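Local coordinates for Blr6230 protein (Bradyrhizobium diazoefficiens USDA 110, PDB 5NJW) that probably hydrolyses beta-lactam antibiotics with a pair of zinc ions, as a subclass B3 metallo-beta-lactamase, at residues Val197-Ser202 with Val237-His242; Asn99-Leu104 with Gly176-Cys181. All coordinates share one frame; numbering follows the deposited sequence.

Contact 1. Residues Val197-Ser202 with Val237-His242. With ZN (zinc ion), chain E; BO3 (boric acid), chain F.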
loop_
_atom_site.group_PDB
_atom_site.type_symbol
_atom_site.label_atom_id
_atom_site.label_comp_id
_atom_site.label_asym_id
_atom_site.label_seq_id
_atom_site.Cartn_x
_atom_site.Cartn_y
_atom_site.Cartn_z
ATOM N N VAL A 197 5.942 10.985 -7.415
ATOM C CA VAL A 197 5.821 10.031 -6.275
ATOM C C VAL A 197 5.068 8.801 -6.737
ATOM O O VAL A 197 4.063 8.927 -7.432
ATOM C CB VAL A 197 5.073 10.673 -5.102
ATOM C CG1 VAL A 197 4.912 9.708 -3.924
ATOM C CG2 VAL A 197 5.732 11.976 -4.675
ATOM N N LEU A 198 5.541 7.628 -6.334
ATOM C CA LEU A 198 4.730 6.395 -6.517
ATOM C C LEU A 198 4.455 5.766 -5.159
ATOM O O LEU A 198 5.384 5.382 -4.451
ATOM C CB LEU A 198 5.425 5.371 -7.420
ATOM C CG LEU A 198 4.514 4.215 -7.828
ATOM C CD1 LEU A 198 3.512 4.673 -8.856
ATOM C CD2 LEU A 198 5.340 3.084 -8.388
ATOM N N PHE A 199 3.170 5.616 -4.847
ATOM C CA PHE A 199 2.743 4.736 -3.752
ATOM C C PHE A 199 2.690 3.326 -4.357
ATOM O O PHE A 199 1.689 2.930 -4.971
ATOM C CB PHE A 199 1.373 5.152 -3.236
ATOM C CG PHE A 199 1.312 6.552 -2.664
ATOM C CD1 PHE A 199 1.010 7.655 -3.458
ATOM C CD2 PHE A 199 1.493 6.755 -1.297
ATOM C CE1 PHE A 199 0.929 8.924 -2.914
ATOM C CE2 PHE A 199 1.415 8.024 -0.757
ATOM C CZ PHE A 199 1.102 9.101 -1.556
ATOM N N PHE A 200 3.803 2.626 -4.279
ATOM C CA PHE A 200 3.939 1.288 -4.865
ATOM C C PHE A 200 3.066 0.332 -4.037
ATOM O O PHE A 200 2.972 0.475 -2.815
ATOM C CB PHE A 200 5.415 0.863 -4.845
ATOM C CG PHE A 200 5.657 -0.491 -5.413
ATOM C CD1 PHE A 200 5.304 -0.789 -6.732
ATOM C CD2 PHE A 200 6.227 -1.498 -4.623
ATOM C CE1 PHE A 200 5.536 -2.065 -7.229
ATOM C CE2 PHE A 200 6.428 -2.759 -5.114
ATOM C CZ PHE A 200 6.094 -3.046 -6.413
ATOM N N CYS A 201 2.385 -0.602 -4.682
ATOM C CA CYS A 201 1.366 -1.371 -3.984
ATOM C C CYS A 201 1.846 -2.527 -3.167
ATOM O O CYS A 201 1.069 -3.012 -2.367
ATOM C CB CYS A 201 0.305 -1.848 -4.964
ATOM S SG CYS A 201 0.785 -3.192 -6.027
ATOM N N SER A 202 3.069 -2.982 -3.410
ATOM C CA SER A 202 3.718 -4.203 -2.857
ATOM C C SER A 202 3.989 -5.195 -3.967
ATOM O O SER A 202 3.103 -5.463 -4.796
ATOM C CB SER A 202 2.936 -5.012 -1.811
ATOM O OG SER A 202 3.669 -6.205 -1.533
ATOM N N VAL A 237 10.289 9.582 -5.920
ATOM C CA VAL A 237 10.051 9.264 -4.499
ATOM C C VAL A 237 9.272 7.949 -4.449
ATOM O O VAL A 237 8.112 7.906 -4.848
ATOM C CB VAL A 237 9.220 10.371 -3.828
ATOM C CG1 VAL A 237 8.840 10.025 -2.397
ATOM C CG2 VAL A 237 9.938 11.713 -3.870
ATOM N N LEU A 238 9.922 6.908 -3.946
ATOM C CA LEU A 238 9.265 5.605 -3.757
ATOM C C LEU A 238 8.637 5.567 -2.373
ATOM O O LEU A 238 9.325 5.756 -1.369
ATOM C CB LEU A 238 10.299 4.480 -3.850
ATOM C CG LEU A 238 9.709 3.090 -3.595
ATOM C CD1 LEU A 238 8.656 2.745 -4.625
ATOM C CD2 LEU A 238 10.840 2.054 -3.624
ATOM N N LEU A 239 7.322 5.308 -2.339
ATOM C CA LEU A 239 6.602 5.007 -1.118
ATOM C C LEU A 239 5.981 3.625 -1.259
ATOM O O LEU A 239 5.984 3.028 -2.326
ATOM C CB LEU A 239 5.542 6.070 -0.850
ATOM C CG LEU A 239 6.092 7.495 -0.721
ATOM C CD1 LEU A 239 4.961 8.484 -0.517
ATOM C CD2 LEU A 239 7.101 7.595 0.401
ATOM N N GLY A 240 5.404 3.108 -0.187
ATOM C CA GLY A 240 4.803 1.784 -0.225
ATOM C C GLY A 240 4.003 1.525 1.014
ATOM O O GLY A 240 3.953 2.354 1.927
ATOM N N PRO A 241 3.346 0.349 1.082
ATOM C CA PRO A 241 2.386 0.097 2.163
ATOM C C PRO A 241 3.010 -0.404 3.452
ATOM O O PRO A 241 2.287 -0.566 4.435
ATOM C CB PRO A 241 1.448 -0.954 1.577
ATOM C CG PRO A 241 2.049 -1.440 0.376
ATOM C CD PRO A 241 3.257 -0.658 0.020
ATOM N N HIS A 242 4.309 -0.680 3.432
ATOM C CA HIS A 242 5.086 -0.956 4.624
ATOM C C HIS A 242 6.323 -0.070 4.561
ATOM O O HIS A 242 6.890 0.105 3.478
ATOM C CB HIS A 242 5.477 -2.447 4.682
ATOM C CG HIS A 242 4.321 -3.375 4.849
ATOM N ND1 HIS A 242 3.710 -3.603 6.056
ATOM C CD2 HIS A 242 3.629 -4.094 3.940
ATOM C CE1 HIS A 242 2.691 -4.426 5.894
ATOM N NE2 HIS A 242 2.624 -4.739 4.619
HETATM ZN ZN ZN E . 0.948 -5.707 3.723
HETATM B B BO3 F . 3.121 -6.922 2.059
HETATM O O1 BO3 F . 1.962 -5.921 1.950
HETATM O O2 BO3 F . 3.220 -7.850 3.278
HETATM O O3 BO3 F . 4.235 -6.924 1.001
#
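Three backbone hydrogen bonds join Val197-Phe200 to Val237-Leu239. Leu198 N donates to Val237 O at 3.0 Å, and Leu198 O accepts from Leu239 N. Both bonds are close to straight. Phe200 N reaches Leu239 O at 3.0 Å, but it sits well above that carbonyl plane, where both chains are leaving the ladder. A CA-H...O contact from Gly240 CA to Phe200 O (3.4 Å) extends the pairing one step further.

Apolar contacts fill one face of the ladder. Val197 and Val237 lie side by side. Leu239 CD1 is 3.6 Å from Val197 CG1 and equally close to Phe199 CE2, which it meets obliquely. Leu239 CG is turned away from its own carbonyl carbon (chi1 -59°), and this brings CD1 against both. Tyr58 meets the Phe199 ring edge-to-face. On the other face Leu238 CD1 touches Phe200 CB, and helix 268-290 packs against both side chains.

The strands are parallel neighbours, the two ends of a beta-alpha-beta unit crossing through helix 219-232. In the metallo-beta-lactamase fold the loops beyond such strands carry metal ligands. Here Pro241 packs against the departing backbone, with CG 3.3 Å from Cys201 O.

Polar contacts gather at the metal. His242 NE2 binds zinc at 2.1 Å; Asp105 and His106 are further ligands. Gly54 O accepts a hydrogen bond from His242 ND1, which helps fix the rotation of the ring. Boric acid O1 is on the same zinc, in the plane of the His242 ring at its edge. Ser202 OG donates to boric acid O3 at 2.7 Å.

Contact 2. Residues Asn99-Leu104 with Gly176-Cys181; sequences NTHAHL and GHSPGC. With ZN (zinc ion), chain C; BO3 (boric acid), chain F; OH (hydroxide ion), chain K; EDO (1,2-ethanediol), chain H.
His101 and His103 face His177 across a zinc ion. This is the three-histidine site of the metallo-beta-lactamase fold, and the first two ligands belong to its HxHxDH motif. His101 NE2, His103 ND1 and His177 NE2 each bind the metal at 2.1 Å, and a hydroxide is the fourth ligand.

The rings of His101 and His177 form a T-shaped pair, with planes at 77°. The edge of His177 points at one face of His101, and its CD2 lies 3.4 Å from His101 CD2, toward the rim. His103 is turned obliquely to His177, at 64°. The three ligating nitrogens are close together because they share the zinc; they do not hydrogen-bond to one another. His177 CG is anti to its backbone N (chi1 -177°), which extends the ring from its loop to the metal.

Second-shell bonds help fix the rotation of two of the rings. His101 ND1 is bonded to Cys201 O, and His177 ND1 to Thr204 O. Boric acid lies beside these same two rings, with O1 3.2 Å from His101 CE1.

Behind the metal, His101 CB rests on Cys181 SG at 3.7 Å. Asp127 accepts from Ala102 N of one loop and Gly180 N of the other and so ties them together. Cys181 CA makes a CA-H...O contact with Thr100 O. On the edge of its ring turned from the zinc, His103 NE2 donates to a water at 2.8 Å, and that water donates to His177 O.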
loop_
_atom_site.group_PDB
_atom_site.type_symbol
_atom_site.label_atom_id
_atom_site.label_comp_id
_atom_site.label_asym_id
_atom_site.label_seq_id
_atom_site.Cartn_x
_atom_site.Cartn_y
_atom_site.Cartn_z
ATOM N N ASN A 99 -6.894 2.579 -2.007
ATOM C CA ASN A 99 -6.252 1.347 -1.567
ATOM C C ASN A 99 -5.137 1.011 -2.513
ATOM O O ASN A 99 -5.318 1.108 -3.752
ATOM C CB ASN A 99 -7.295 0.220 -1.542
ATOM C CG ASN A 99 -6.816 -1.099 -0.897
ATOM O OD1 ASN A 99 -7.263 -2.149 -1.340
ATOM N ND2 ASN A 99 -5.999 -1.059 0.139
ATOM N N THR A 100 -4.007 0.537 -1.979
ATOM C CA THR A 100 -2.958 -0.068 -2.793
ATOM C C THR A 100 -3.347 -1.524 -3.092
ATOM O O THR A 100 -3.400 -1.940 -4.255
ATOM C CB THR A 100 -1.598 -0.066 -2.076
ATOM O OG1 THR A 100 -1.738 -0.585 -0.751
ATOM C CG2 THR A 100 -0.992 1.315 -2.069
ATOM N N HIS A 101 -3.661 -2.317 -2.057
ATOM C CA HIS A 101 -4.111 -3.686 -2.286
ATOM C C HIS A 101 -4.907 -4.198 -1.090
ATOM O O HIS A 101 -4.772 -3.737 0.052
ATOM C CB HIS A 101 -2.933 -4.624 -2.595
ATOM C CG HIS A 101 -2.086 -4.977 -1.404
ATOM N ND1 HIS A 101 -0.939 -4.307 -1.041
ATOM C CD2 HIS A 101 -2.201 -5.993 -0.523
ATOM C CE1 HIS A 101 -0.394 -4.887 0.013
ATOM N NE2 HIS A 101 -1.162 -5.891 0.368
ATOM N N ALA A 102 -5.764 -5.179 -1.373
ATOM C CA ALA A 102 -6.828 -5.561 -0.477
ATOM C C ALA A 102 -6.455 -6.722 0.431
ATOM O O ALA A 102 -7.036 -7.808 0.331
ATOM C CB ALA A 102 -8.066 -5.886 -1.320
ATOM N N HIS A 103 -5.491 -6.506 1.320
ATOM C CA HIS A 103 -5.203 -7.402 2.462
ATOM C C HIS A 103 -5.486 -6.707 3.774
ATOM O O HIS A 103 -5.371 -5.457 3.844
ATOM C CB HIS A 103 -3.741 -7.847 2.450
ATOM C CG HIS A 103 -3.387 -8.745 1.315
ATOM N ND1 HIS A 103 -2.085 -8.891 0.890
ATOM C CD2 HIS A 103 -4.130 -9.592 0.577
ATOM C CE1 HIS A 103 -2.043 -9.789 -0.080
ATOM N NE2 HIS A 103 -3.274 -10.205 -0.308
ATOM N N LEU A 104 -5.820 -7.480 4.811
ATOM C CA LEU A 104 -6.295 -6.934 6.074
ATOM C C LEU A 104 -5.357 -5.936 6.747
ATOM O O LEU A 104 -5.833 -5.103 7.496
ATOM C CB LEU A 104 -6.648 -8.029 7.082
ATOM C CG LEU A 104 -5.531 -8.685 7.866
ATOM C CD1 LEU A 104 -6.144 -9.436 9.064
ATOM C CD2 LEU A 104 -4.709 -9.593 6.955
ATOM N N GLY A 176 -0.062 -8.918 -8.731
ATOM C CA GLY A 176 0.845 -9.976 -8.291
ATOM C C GLY A 176 0.613 -10.240 -6.819
ATOM O O GLY A 176 0.036 -11.255 -6.430
ATOM N N HIS A 177 1.015 -9.282 -5.991
ATOM C CA HIS A 177 0.805 -9.418 -4.556
ATOM C C HIS A 177 -0.696 -9.553 -4.255
ATOM O O HIS A 177 -1.084 -10.265 -3.325
ATOM C CB HIS A 177 1.474 -8.255 -3.849
ATOM C CG HIS A 177 1.371 -8.327 -2.370
ATOM N ND1 HIS A 177 2.209 -9.080 -1.582
ATOM C CD2 HIS A 177 0.473 -7.779 -1.532
ATOM C CE1 HIS A 177 1.868 -8.938 -0.313
ATOM N NE2 HIS A 177 0.786 -8.187 -0.257
ATOM N N SER A 178 -1.533 -8.886 -5.044
ATOM C CA SER A 178 -2.977 -9.135 -5.070
ATOM C C SER A 178 -3.416 -8.951 -6.515
ATOM O O SER A 178 -2.697 -8.317 -7.305
ATOM C CB SER A 178 -3.772 -8.180 -4.161
ATOM O OG SER A 178 -3.864 -6.877 -4.761
ATOM N N PRO A 179 -4.590 -9.497 -6.884
ATOM C CA PRO A 179 -4.942 -9.394 -8.307
ATOM C C PRO A 179 -5.231 -7.972 -8.763
ATOM O O PRO A 179 -5.040 -7.656 -9.942
ATOM C CB PRO A 179 -6.187 -10.310 -8.444
ATOM C CG PRO A 179 -6.712 -10.493 -7.071
ATOM C CD PRO A 179 -5.549 -10.331 -6.128
ATOM N N GLY A 180 -5.687 -7.125 -7.843
ATOM C CA GLY A 180 -6.025 -5.740 -8.171
ATOM C C GLY A 180 -5.055 -4.707 -7.626
ATOM O O GLY A 180 -5.418 -3.541 -7.507
ATOM N N CYS A 181 -3.853 -5.142 -7.277
ATOM C CA CYS A 181 -2.836 -4.277 -6.652
ATOM C C CYS A 181 -2.590 -3.074 -7.558
ATOM O O CYS A 181 -2.288 -3.254 -8.744
ATOM C CB CYS A 181 -1.564 -5.142 -6.490
ATOM S SG CYS A 181 -0.351 -4.791 -5.216
HETATM ZN ZN ZN C . -0.463 -7.601 1.285
HETATM B B BO3 F . 3.121 -6.922 2.059
HETATM O O1 BO3 F . 1.962 -5.921 1.950
HETATM O O2 BO3 F . 3.220 -7.850 3.278
HETATM O O3 BO3 F . 4.235 -6.924 1.001
HETATM O O OH K . -0.013 -7.369 3.070
HETATM C C1 EDO H . -4.638 -5.590 -13.359
HETATM O O1 EDO H . -5.293 -5.882 -12.129
HETATM C C2 EDO H . -5.271 -6.394 -14.481
HETATM O O2 EDO H . -4.459 -7.491 -14.905
HETATM O O HOH W 1 -3.095 -11.908 -2.498
#

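Contact 2 closes before contact 1 opens along the chain, and their centres are 13 Å apart. The 99-104 loop follows strand 94-98 of the larger, seven-stranded sheet. The other three segments belong to the five-stranded sheet or its loops: 176-181 joins strands 167-173 and 182-190, while contact 1 pairs 193-199 with the outermost strand 237-239. The Cys181-Cys201 disulfide links the two contacts directly. Contact 2 supplies three histidine ligands to one zinc ion and contact 1 a single histidine to the other, and both touch the boric acid. The dinuclear centre thus sits where loops of the two sheets converge, as expected for a metallo-beta-lactamase active site.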